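Local coordinates for putative lipoprotein (Parabacteroides distasonis ATCC 8503, PDB 3JX8) that is of uncertain function but, as a putative lipoprotein with a putative adhesin-like head domain, probably serves in cell adhesion or lipid binding at the bacterial surface, at residues N94-N102 and V117-A125. Residues are numbered along the deposited sequence; the frame is centred on the assembly and turned at random.
Sequences NSKELKELN and VNRMEINMA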
loop_
_atom_site.group_PDB
_atom_site.type_symbol
_atom_site.label_atom_id
_atom_site.label_comp_id
_atom_site.label_asym_id
_atom_site.label_seq_id
_atom_site.Cartn_x
_atom_site.Cartn_y
_atom_site.Cartn_z
ATOM N N ASN A 94 -6.608 14.166 -27.411
ATOM C CA ASN A 94 -5.230 14.584 -27.424
ATOM C C ASN A 94 -5.020 15.981 -26.846
ATOM O O ASN A 94 -5.954 16.795 -26.757
ATOM C CB ASN A 94 -4.652 14.461 -28.826
ATOM C CG ASN A 94 -5.393 15.305 -29.851
ATOM O OD1 ASN A 94 -5.162 16.512 -29.967
ATOM N ND2 ASN A 94 -6.250 14.666 -30.612
ATOM N N SER A 95 -3.798 16.227 -26.400
ATOM C CA SER A 95 -3.397 17.542 -25.880
ATOM C C SER A 95 -1.919 17.662 -26.150
ATOM O O SER A 95 -1.299 16.707 -26.650
ATOM C CB SER A 95 -3.672 17.688 -24.384
ATOM O OG SER A 95 -2.821 16.855 -23.624
ATOM N N LYS A 96 -1.348 18.821 -25.828
ATOM C CA LYS A 96 0.056 19.051 -26.139
ATOM C C LYS A 96 0.949 18.177 -25.264
ATOM O O LYS A 96 1.928 17.622 -25.748
ATOM C CB LYS A 96 0.408 20.534 -26.014
ATOM C CG LYS A 96 -0.522 21.466 -26.864
ATOM C CD LYS A 96 0.087 21.933 -28.180
ATOM C CE LYS A 96 -0.962 22.366 -29.274
ATOM N NZ LYS A 96 -2.191 23.071 -28.751
ATOM N N GLU A 97 0.583 18.002 -23.996
ATOM C CA GLU A 97 1.408 17.245 -23.051
ATOM C C GLU A 97 0.530 16.636 -21.966
ATOM O O GLU A 97 -0.466 17.245 -21.576
ATOM C CB GLU A 97 2.395 18.203 -22.403
ATOM C CG GLU A 97 3.300 17.598 -21.343
ATOM C CD GLU A 97 4.237 18.640 -20.725
ATOM O OE1 GLU A 97 3.988 19.854 -20.944
ATOM O OE2 GLU A 97 5.205 18.251 -20.022
ATOM N N LEU A 98 0.913 15.464 -21.465
ATOM C CA LEU A 98 0.224 14.850 -20.331
ATOM C C LEU A 98 1.211 14.661 -19.196
ATOM O O LEU A 98 2.049 13.759 -19.231
ATOM C CB LEU A 98 -0.380 13.511 -20.725
ATOM C CG LEU A 98 -1.127 12.733 -19.631
ATOM C CD1 LEU A 98 -2.354 13.535 -19.095
ATOM C CD2 LEU A 98 -1.512 11.396 -20.201
ATOM N N LYS A 99 1.118 15.533 -18.208
ATOM C CA LYS A 99 1.995 15.490 -17.065
ATOM C C LYS A 99 1.468 14.541 -16.024
ATOM O O LYS A 99 2.241 13.934 -15.315
ATOM C CB LYS A 99 2.123 16.855 -16.409
ATOM C CG LYS A 99 2.587 17.951 -17.317
ATOM C CD LYS A 99 2.808 19.244 -16.537
ATOM C CE LYS A 99 3.317 20.354 -17.450
ATOM N NZ LYS A 99 3.769 21.522 -16.620
ATOM N N GLU A 100 0.147 14.449 -15.914
ATOM C CA GLU A 100 -0.461 13.606 -14.897
ATOM C C GLU A 100 -1.806 13.007 -15.307
ATOM O O GLU A 100 -2.739 13.726 -15.714
ATOM C CB GLU A 100 -0.603 14.377 -13.599
ATOM C CG GLU A 100 -0.959 13.494 -12.471
ATOM C CD GLU A 100 -1.083 14.234 -11.178
ATOM O OE1 GLU A 100 -0.234 15.101 -10.928
ATOM O OE2 GLU A 100 -2.022 13.949 -10.402
ATOM N N LEU A 101 -1.872 11.687 -15.182
ATOM C CA LEU A 101 -3.048 10.886 -15.405
ATOM C C LEU A 101 -3.499 10.289 -14.057
ATOM O O LEU A 101 -2.734 9.604 -13.364
ATOM C CB LEU A 101 -2.728 9.739 -16.359
ATOM C CG LEU A 101 -3.875 8.739 -16.560
ATOM C CD1 LEU A 101 -5.083 9.452 -17.177
ATOM C CD2 LEU A 101 -3.435 7.538 -17.417
ATOM N N ASN A 102 -4.758 10.527 -13.735
ATOM C CA ASN A 102 -5.410 9.940 -12.596
ATOM C C ASN A 102 -6.565 9.180 -13.166
ATOM O O ASN A 102 -7.509 9.785 -13.667
ATOM C CB ASN A 102 -5.869 11.024 -11.631
ATOM C CG ASN A 102 -4.685 11.712 -10.945
ATOM O OD1 ASN A 102 -3.943 11.079 -10.210
ATOM N ND2 ASN A 102 -4.482 12.993 -11.226
ATOM N N VAL A 117 8.553 12.753 -23.133
ATOM C CA VAL A 117 8.108 13.232 -21.822
ATOM C C VAL A 117 9.203 13.982 -21.095
ATOM O O VAL A 117 10.386 13.650 -21.192
ATOM C CB VAL A 117 7.624 12.080 -20.882
ATOM C CG1 VAL A 117 6.495 11.269 -21.539
ATOM C CG2 VAL A 117 8.767 11.184 -20.500
ATOM N N ASN A 118 8.784 14.993 -20.351
ATOM C CA ASN A 118 9.617 15.616 -19.352
ATOM C C ASN A 118 9.326 14.869 -18.039
ATOM O O ASN A 118 10.074 13.964 -17.677
ATOM C CB ASN A 118 9.317 17.104 -19.283
ATOM C CG ASN A 118 10.045 17.798 -18.154
ATOM O OD1 ASN A 118 11.017 17.285 -17.592
ATOM N ND2 ASN A 118 9.567 18.985 -17.809
ATOM N N ARG A 119 8.235 15.218 -17.357
ATOM C CA ARG A 119 7.723 14.384 -16.270
ATOM C C ARG A 119 6.340 13.911 -16.572
ATOM O O ARG A 119 5.430 14.729 -16.699
ATOM C CB ARG A 119 7.685 15.126 -14.938
ATOM C CG ARG A 119 9.058 15.292 -14.377
ATOM C CD ARG A 119 9.096 16.229 -13.180
ATOM N NE ARG A 119 10.438 16.816 -13.038
ATOM C CZ ARG A 119 10.846 17.941 -13.633
ATOM N NH1 ARG A 119 10.023 18.659 -14.404
ATOM N NH2 ARG A 119 12.097 18.366 -13.446
HETATM N N MSE A 120 6.187 12.593 -16.668
HETATM C CA MSE A 120 4.884 11.970 -16.773
HETATM C C MSE A 120 4.590 11.101 -15.530
HETATM O O MSE A 120 5.334 10.154 -15.218
HETATM C CB MSE A 120 4.765 11.151 -18.052
HETATM C CG MSE A 120 3.346 10.564 -18.230
HETATM SE SE MSE A 120 3.199 9.408 -19.761
HETATM C CE MSE A 120 2.749 10.827 -21.051
ATOM N N GLU A 121 3.487 11.422 -14.856
ATOM C CA GLU A 121 3.010 10.656 -13.702
ATOM C C GLU A 121 1.683 9.964 -14.000
ATOM O O GLU A 121 0.689 10.624 -14.323
ATOM C CB GLU A 121 2.819 11.597 -12.521
ATOM C CG GLU A 121 2.408 10.907 -11.242
ATOM C CD GLU A 121 2.291 11.871 -10.096
ATOM O OE1 GLU A 121 3.216 12.681 -9.901
ATOM O OE2 GLU A 121 1.275 11.837 -9.402
ATOM N N ILE A 122 1.678 8.641 -13.898
ATOM C CA ILE A 122 0.472 7.818 -14.058
ATOM C C ILE A 122 0.017 7.277 -12.701
ATOM O O ILE A 122 0.793 6.600 -12.000
ATOM C CB ILE A 122 0.747 6.627 -14.967
ATOM C CG1 ILE A 122 1.251 7.109 -16.313
ATOM C CG2 ILE A 122 -0.507 5.793 -15.186
ATOM C CD1 ILE A 122 1.247 6.037 -17.310
ATOM N N ASN A 123 -1.225 7.594 -12.327
ATOM C CA ASN A 123 -1.832 7.120 -11.077
ATOM C C ASN A 123 -3.122 6.371 -11.417
ATOM O O ASN A 123 -4.057 6.948 -11.979
ATOM C CB ASN A 123 -2.151 8.272 -10.141
ATOM C CG ASN A 123 -0.923 9.099 -9.767
ATOM O OD1 ASN A 123 0.061 8.581 -9.243
ATOM N ND2 ASN A 123 -1.004 10.399 -9.999
HETATM N N MSE A 124 -3.144 5.079 -11.134
HETATM C CA MSE A 124 -4.313 4.237 -11.327
HETATM C C MSE A 124 -4.847 3.588 -10.028
HETATM O O MSE A 124 -4.070 3.035 -9.249
HETATM C CB MSE A 124 -3.965 3.138 -12.278
HETATM C CG MSE A 124 -4.809 1.837 -12.011
HETATM SE SE MSE A 124 -5.168 1.248 -13.743
HETATM C CE MSE A 124 -7.066 1.896 -13.879
ATOM N N ALA A 125 -6.167 3.644 -9.815
ATOM C CA ALA A 125 -6.821 2.868 -8.778
ATOM C C ALA A 125 -7.855 1.964 -9.453
ATOM O O ALA A 125 -8.666 2.423 -10.262
ATOM C CB ALA A 125 -7.461 3.783 -7.729
HETATM O O HOH W 1 6.185 15.850 -20.228
HETATM O O HOH W 2 6.273 17.192 -17.554
HETATM O O HOH W 3 7.194 19.981 -19.411
HETATM O O HOH W 4 -0.180 13.375 -7.719
#
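Asn102 and Asn123 both turn CG anti to the carbonyl carbon (chi1 -69° and -59°); in-register parallel pairing puts them on one face, and the matching torsions keep their amides alongside. The planes lie 15° apart, and Asn123 ND2 donates to Asn102 OD1 at 3.0 Å, somewhat bent and tilted from the plane of the Asn102 side-chain carbonyl. Asparagine suits such a ladder because one short side chain carries donor and acceptor: Asn123 OD1 passes the pattern on to Asn144 of strand 140-146. Glu100 and Glu121, both with extended chains, run alongside one another with stacked carboxylates, OE1 of Glu100 3.9 Å from OE2 of Glu121. Each accepts a hydrogen bond from the asparagine two residues on: Asn102 ND2 donates to Glu100 OE2, and Asn123 ND2 to the anti lone pair of Glu121 OE2 at 2.8 Å, its two bonds fixing the amide's rotation. Between the strands, Lys99 O accepts a hydrogen bond from Glu121 N, Glu121 O from Leu101 N, and Leu101 O from Asn123 N at 2.7 Å, the alternating pattern of parallel pairing. The other face is apolar: Leu101 CD2 meets Ile122 CG2 at 4.1 Å, and the bent end of selenomethionine Met120 places CE against Leu98 CB; apolar side chains suit this buried face. Near the corner at Asn118 and Arg119, Glu97 OE2 accepts hydrogen bonds from three waters, which in turn accept from Asn118 N, Asn118 ND2 and Arg119 N. Stacked like residues on successive parallel strands are characteristic of a beta-helix, probably pectate-lyase-like here. The amide N-H groups probably offset the repulsion between neighbouring carboxylates, making a ladder of like acids tolerable.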